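PDB 7CF6: isoaspartyl dipeptidase from Fervidobacterium islandicum, which probably hydrolyses beta-aspartyl (isoaspartyl) dipeptides such as beta-Asp-Leu, as a zinc-dependent metallopeptidase of the amidohydrolase family. Local coordinates for residues P64-T69 with T95-C100; Q291-K296 with V304-G309. One frame throughout, in Å; residues are numbered along the deposited sequence.

How the contacts relate
Contacts 1 and 2 follow one another along the chain and reach the bound beta-Asp-Leu dipeptide in different ways. Contact 1 lies deep in the barrel, its centre about 7 Å from that of the chain, and carries the zinc ligands His65 and His67. Contact 2 is a hairpin further out, about 19 Å from the chain centre, and offers backbone and apolar groups to the substrate. The two centres are about 17 Å apart, yet their ends pack together: His67 O lies 3.3 Å from Gln291 CB, and His67 CD2 lies 3.9 Å from Gly292 CA. The aspartyl carboxylate lies over the His67 ring and accepts the N-H of Ser293.

Contact 1. Residues P64-T69 with T95-C100; sequences PHVHIT and TTVVGC. With ZN (zinc ion), chain R; FWO ((2S)-2-[[(3S)-3-azanyl-4-oxidanyl-4-oxidanylidene-butanoyl]amino]-4-methyl-pentanoic acid), chain P.
Cys100 SG sits over one face of each metal-binding imidazole, 3.8 Å from the ring centroid of His65 and 4.2 Å from that of His67. Both are sulfur-aromatic contacts, displaced toward the ring rim. Cys100 chi1 (50°) sets SG between its own backbone N and carbonyl carbon, from where it reaches the two rings together.

Both imidazoles use NE2 for zinc, with the metal at the ring edge and in plane; His67 NE2 is 2.5 Å from it and His65 NE2 a longer 2.7 Å. Glu160 and Asp289 complete this metal site, while Asn197 hydrogen-bonds His65 ND1 and so helps fix the ring's rotation. Dipeptide carboxylate atom O04 lies over the other face of His67, opposite the sulfur.

This is the His-X-His signature of amidohydrolases, carried at the C-terminal end of strand 55-66 in a TIM barrel. The next barrel strand, 94-99, follows through the beta-alpha-beta crossover with helix 86-91, and the two short strand pieces cross at 67°. Parallel pairing is centred on Val66 and Gly99: Val66 N donates to Val98 O at 3.2 Å, and Cys100 N to Val66 O at 3.0 Å (146° at the hydrogen).

Apolar packing fills in behind. Val66 CG2 meets Val97 CB at 4.1 Å, and Ile68 CG2 touches Val97 CG2, with Ile68 also packed on Leu113, Lys116 and Leu120 of helix 110-121.

Contact 2. Residues Q291-K296 with V304-G309; sequences QGSLPK and VGLDVG. With FWO ((2S)-2-[[(3S)-3-azanyl-4-oxidanyl-4-oxidanylidene-butanoyl]amino]-4-methyl-pentanoic acid), chain P.
One wall of the dipeptide pocket is a beta hairpin, strands 293-297 and 303-308, with Gly292 and Gly309 bonded at its open end. There Gly309 N donates to Gly292 O at 2.9 Å, in the carbonyl plane, and Gln291 N reaches Gly309 O from above that carbonyl's plane. Along the arms Leu294 N donates to Asp307 O, with a bent 132° at the hydrogen, whereas Lys296 N to Gly305 O is nearly straight at 170°. Val304 N closes the ladder on Lys296 O.

Ser293 and Val308 form a non-hydrogen-bonded antiparallel pair. Val308 CG1, swung away from its own backbone N (chi1 -156°), comes alongside Gly292 O at 3.6 Å, and the residue also packs on Phe389 of a second subunit. Ser293 OG is hydrogen-bonded to Glu74.

Toward the ligand, Ser293 N donates to carboxylate atom O04 at 2.9 Å, and Pro295 CD meets C08 of the leucyl part at 3.5 Å. Leu294 CD1 approaches C08 at 3.9 Å, while its CD2 lies 4.0 Å from Gly309 N. With an alanine here, both methyls gone, the ligand's leucyl chain would probably lose an apolar neighbour and a gap would open beside Gly309.

The hairpin thus appears to read the aspartyl carboxylate through a main-chain N-H and the leucyl part mainly through packing by Leu294 and Pro295.

Contact 1. Residues P64-T69 with T95-C100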
loop_
_atom_site.group_PDB
_atom_site.type_symbol
_atom_site.label_atom_id
_atom_site.label_comp_id
_atom_site.label_asym_id
_atom_site.label_seq_id
_atom_site.Cartn_x
_atom_site.Cartn_y
_atom_site.Cartn_z
ATOM N N PRO B 64 24.581 -26.022 12.450
ATOM C CA PRO B 64 23.497 -25.060 12.667
ATOM C C PRO B 64 23.592 -23.688 11.973
ATOM O O PRO B 64 22.802 -22.804 12.257
ATOM C CB PRO B 64 23.524 -24.838 14.189
ATOM C CG PRO B 64 24.586 -25.765 14.730
ATOM C CD PRO B 64 25.519 -26.027 13.575
ATOM N N HIS B 65 24.527 -23.509 11.050
ATOM C CA HIS B 65 24.821 -22.165 10.482
ATOM C C HIS B 65 25.506 -22.346 9.127
ATOM O O HIS B 65 26.743 -22.486 9.131
ATOM C CB HIS B 65 25.659 -21.342 11.491
ATOM C CG HIS B 65 25.641 -19.871 11.257
ATOM N ND1 HIS B 65 25.027 -18.994 12.133
ATOM C CD2 HIS B 65 26.130 -19.133 10.238
ATOM C CE1 HIS B 65 25.143 -17.769 11.662
ATOM N NE2 HIS B 65 25.809 -17.830 10.493
ATOM N N VAL B 66 24.720 -22.363 8.040
ATOM C CA VAL B 66 25.182 -22.619 6.642
ATOM C C VAL B 66 24.426 -21.703 5.667
ATOM O O VAL B 66 23.186 -21.577 5.773
ATOM C CB VAL B 66 25.028 -24.105 6.283
ATOM C CG1 VAL B 66 25.706 -24.461 4.970
ATOM C CG2 VAL B 66 25.565 -24.987 7.392
ATOM N N HIS B 67 25.170 -21.066 4.757
ATOM C CA HIS B 67 24.648 -20.232 3.642
ATOM C C HIS B 67 24.368 -21.128 2.434
ATOM O O HIS B 67 25.107 -21.054 1.456
ATOM C CB HIS B 67 25.640 -19.106 3.351
ATOM C CG HIS B 67 25.703 -18.153 4.489
ATOM N ND1 HIS B 67 24.831 -17.079 4.589
ATOM C CD2 HIS B 67 26.459 -18.159 5.606
ATOM C CE1 HIS B 67 25.068 -16.444 5.709
ATOM N NE2 HIS B 67 26.060 -17.098 6.359
ATOM N N ILE B 68 23.335 -21.965 2.527
ATOM C CA ILE B 68 23.093 -23.078 1.559
ATOM C C ILE B 68 22.857 -22.507 0.149
ATOM O O ILE B 68 23.084 -23.234 -0.829
ATOM C CB ILE B 68 21.927 -23.968 2.041
ATOM C CG1 ILE B 68 20.627 -23.178 2.255
ATOM C CG2 ILE B 68 22.345 -24.726 3.288
ATOM C CD1 ILE B 68 19.389 -24.042 2.414
ATOM N N THR B 69 22.418 -21.249 0.048
ATOM C CA THR B 69 22.141 -20.552 -1.232
ATOM C C THR B 69 23.405 -19.869 -1.764
ATOM O O THR B 69 23.341 -19.329 -2.875
ATOM C CB THR B 69 21.019 -19.514 -1.066
ATOM O OG1 THR B 69 21.385 -18.539 -0.089
ATOM C CG2 THR B 69 19.707 -20.158 -0.686
ATOM N N THR B 95 24.641 -34.616 8.392
ATOM C CA THR B 95 23.315 -35.131 7.944
ATOM C C THR B 95 22.216 -34.073 8.071
ATOM O O THR B 95 21.180 -34.256 7.378
ATOM C CB THR B 95 22.939 -36.405 8.700
ATOM O OG1 THR B 95 22.855 -36.074 10.089
ATOM C CG2 THR B 95 23.943 -37.504 8.442
ATOM N N THR B 96 22.406 -33.050 8.913
ATOM C CA THR B 96 21.421 -31.944 9.103
ATOM C C THR B 96 22.151 -30.600 8.972
ATOM O O THR B 96 23.302 -30.520 9.448
ATOM C CB THR B 96 20.659 -32.061 10.436
ATOM O OG1 THR B 96 20.044 -33.348 10.605
ATOM C CG2 THR B 96 19.607 -30.989 10.595
ATOM N N VAL B 97 21.525 -29.622 8.307
ATOM C CA VAL B 97 22.001 -28.214 8.254
ATOM C C VAL B 97 20.798 -27.277 8.449
ATOM O O VAL B 97 19.665 -27.645 8.044
ATOM C CB VAL B 97 22.743 -27.917 6.941
ATOM C CG1 VAL B 97 23.890 -28.884 6.736
ATOM C CG2 VAL B 97 21.807 -27.915 5.733
ATOM N N VAL B 98 21.052 -26.112 9.054
ATOM C CA VAL B 98 20.094 -24.981 9.199
ATOM C C VAL B 98 20.665 -23.821 8.382
ATOM O O VAL B 98 21.783 -23.356 8.756
ATOM C CB VAL B 98 19.932 -24.597 10.684
ATOM C CG1 VAL B 98 18.705 -23.729 10.925
ATOM C CG2 VAL B 98 19.908 -25.830 11.582
ATOM N N GLY B 99 19.956 -23.370 7.333
ATOM C CA GLY B 99 20.452 -22.322 6.411
ATOM C C GLY B 99 19.996 -20.931 6.814
ATOM O O GLY B 99 18.869 -20.837 7.316
ATOM N N CYS B 100 20.822 -19.894 6.614
ATOM C CA CYS B 100 20.509 -18.467 6.944
ATOM C C CYS B 100 20.963 -17.534 5.802
ATOM O O CYS B 100 21.802 -17.944 4.978
ATOM C CB CYS B 100 21.142 -18.031 8.275
ATOM S SG CYS B 100 22.910 -18.413 8.439
HETATM ZN ZN ZN R . 27.208 -16.691 8.544
HETATM C C10 FWO P . 32.480 -13.346 9.135
HETATM C C13 FWO P . 29.728 -13.085 6.311
HETATM C C15 FWO P . 32.832 -12.075 9.920
HETATM C C17 FWO P . 27.890 -13.824 4.692
HETATM O O01 FWO P . 32.617 -12.023 11.192
HETATM O O02 FWO P . 29.893 -14.537 8.183
HETATM O O03 FWO P . 33.357 -11.091 9.299
HETATM O O04 FWO P . 28.482 -14.794 4.127
HETATM O O05 FWO P . 27.021 -13.180 4.017
HETATM N N06 FWO P . 31.653 -12.993 7.970
HETATM N N07 FWO P . 27.815 -14.408 7.177
HETATM C C08 FWO P . 33.791 -13.997 8.657
HETATM C C09 FWO P . 35.010 -13.871 9.598
HETATM C C11 FWO P . 36.324 -13.746 8.808
HETATM C C12 FWO P . 35.033 -15.107 10.510
HETATM C C14 FWO P . 30.394 -13.634 7.578
HETATM C C16 FWO P . 28.223 -13.414 6.170
#

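Contact 2. Residues Q291-K296 with V304-G309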
loop_
_atom_site.group_PDB
_atom_site.type_symbol
_atom_site.label_atom_id
_atom_site.label_comp_id
_atom_site.label_asym_id
_atom_site.label_seq_id
_atom_site.Cartn_x
_atom_site.Cartn_y
_atom_site.Cartn_z
ATOM N N GLN B 291 29.973 -21.976 2.773
ATOM C CA GLN B 291 29.558 -21.123 1.621
ATOM C C GLN B 291 29.365 -19.681 2.096
ATOM O O GLN B 291 28.765 -18.878 1.355
ATOM C CB GLN B 291 28.287 -21.670 0.961
ATOM C CG GLN B 291 28.364 -23.142 0.600
ATOM C CD GLN B 291 29.707 -23.443 0.001
ATOM O OE1 GLN B 291 30.133 -22.785 -0.948
ATOM N NE2 GLN B 291 30.403 -24.406 0.587
ATOM N N GLY B 292 29.891 -19.370 3.279
ATOM C CA GLY B 292 29.900 -18.012 3.844
ATOM C C GLY B 292 31.155 -17.257 3.443
ATOM O O GLY B 292 32.202 -17.910 3.238
ATOM N N SER B 293 31.061 -15.928 3.341
ATOM C CA SER B 293 32.235 -15.021 3.254
ATOM C C SER B 293 33.069 -15.162 4.543
ATOM O O SER B 293 32.479 -15.401 5.628
ATOM C CB SER B 293 31.808 -13.591 3.007
ATOM O OG SER B 293 32.699 -12.958 2.096
ATOM N N LEU B 294 34.393 -15.062 4.426
ATOM C CA LEU B 294 35.338 -15.000 5.573
ATOM C C LEU B 294 36.284 -13.822 5.335
ATOM O O LEU B 294 37.491 -14.008 5.184
ATOM C CB LEU B 294 36.074 -16.347 5.688
ATOM C CG LEU B 294 35.636 -17.295 6.817
ATOM C CD1 LEU B 294 34.126 -17.464 6.893
ATOM C CD2 LEU B 294 36.285 -18.664 6.668
ATOM N N PRO B 295 35.764 -12.570 5.288
ATOM C CA PRO B 295 36.489 -11.464 4.672
ATOM C C PRO B 295 37.585 -10.885 5.579
ATOM O O PRO B 295 37.604 -11.205 6.755
ATOM C CB PRO B 295 35.367 -10.454 4.383
ATOM C CG PRO B 295 34.395 -10.654 5.513
ATOM C CD PRO B 295 34.467 -12.132 5.828
ATOM N N LYS B 296 38.496 -10.123 4.957
ATOM C CA LYS B 296 39.475 -9.184 5.573
ATOM C C LYS B 296 39.080 -7.740 5.211
ATOM O O LYS B 296 38.903 -7.468 3.998
ATOM C CB LYS B 296 40.885 -9.449 5.031
ATOM C CG LYS B 296 41.566 -10.744 5.465
ATOM C CD LYS B 296 43.064 -10.774 5.114
ATOM C CE LYS B 296 43.364 -10.957 3.635
ATOM N NZ LYS B 296 44.624 -10.289 3.225
ATOM N N VAL B 304 39.480 -6.195 1.540
ATOM C CA VAL B 304 40.872 -6.576 1.134
ATOM C C VAL B 304 40.837 -7.852 0.263
ATOM O O VAL B 304 41.450 -7.846 -0.836
ATOM C CB VAL B 304 41.774 -6.740 2.378
ATOM C CG1 VAL B 304 43.118 -7.388 2.049
ATOM C CG2 VAL B 304 41.974 -5.411 3.106
ATOM N N GLY B 305 40.161 -8.906 0.752
ATOM C CA GLY B 305 39.988 -10.237 0.123
ATOM C C GLY B 305 39.141 -11.135 1.023
ATOM O O GLY B 305 38.706 -10.647 2.082
ATOM N N LEU B 306 38.891 -12.392 0.648
ATOM C CA LEU B 306 38.073 -13.312 1.478
ATOM C C LEU B 306 38.433 -14.768 1.195
ATOM O O LEU B 306 39.058 -15.054 0.176
ATOM C CB LEU B 306 36.582 -13.055 1.227
ATOM C CG LEU B 306 36.049 -13.211 -0.209
ATOM C CD1 LEU B 306 35.925 -14.668 -0.657
ATOM C CD2 LEU B 306 34.682 -12.541 -0.340
ATOM N N ASP B 307 38.086 -15.637 2.136
ATOM C CA ASP B 307 38.022 -17.110 1.978
ATOM C C ASP B 307 36.537 -17.462 1.987
ATOM O O ASP B 307 35.714 -16.548 2.247
ATOM C CB ASP B 307 38.750 -17.856 3.102
ATOM C CG ASP B 307 40.253 -17.623 3.162
ATOM O OD1 ASP B 307 40.967 -18.054 2.229
ATOM O OD2 ASP B 307 40.700 -17.017 4.148
ATOM N N VAL B 308 36.209 -18.722 1.718
ATOM C CA VAL B 308 34.807 -19.223 1.720
ATOM C C VAL B 308 34.750 -20.337 2.748
ATOM O O VAL B 308 35.489 -21.309 2.562
ATOM C CB VAL B 308 34.368 -19.721 0.330
ATOM C CG1 VAL B 308 32.860 -19.675 0.169
ATOM C CG2 VAL B 308 35.031 -18.920 -0.773
ATOM N N GLY B 309 33.913 -20.203 3.774
ATOM C CA GLY B 309 33.646 -21.305 4.717
ATOM C C GLY B 309 33.384 -22.644 4.019
ATOM O O GLY B 309 32.891 -22.659 2.858
HETATM C C10 FWO P . 32.480 -13.346 9.135
HETATM C C13 FWO P . 29.728 -13.085 6.311
HETATM C C15 FWO P . 32.832 -12.075 9.920
HETATM C C17 FWO P . 27.890 -13.824 4.692
HETATM O O01 FWO P . 32.617 -12.023 11.192
HETATM O O02 FWO P . 29.893 -14.537 8.183
HETATM O O03 FWO P . 33.357 -11.091 9.299
HETATM O O04 FWO P . 28.482 -14.794 4.127
HETATM O O05 FWO P . 27.021 -13.180 4.017
HETATM N N06 FWO P . 31.653 -12.993 7.970
HETATM N N07 FWO P . 27.815 -14.408 7.177
HETATM C C08 FWO P . 33.791 -13.997 8.657
HETATM C C09 FWO P . 35.010 -13.871 9.598
HETATM C C11 FWO P . 36.324 -13.746 8.808
HETATM C C12 FWO P . 35.033 -15.107 10.510
HETATM C C14 FWO P . 30.394 -13.634 7.578
HETATM C C16 FWO P . 28.223 -13.414 6.170
#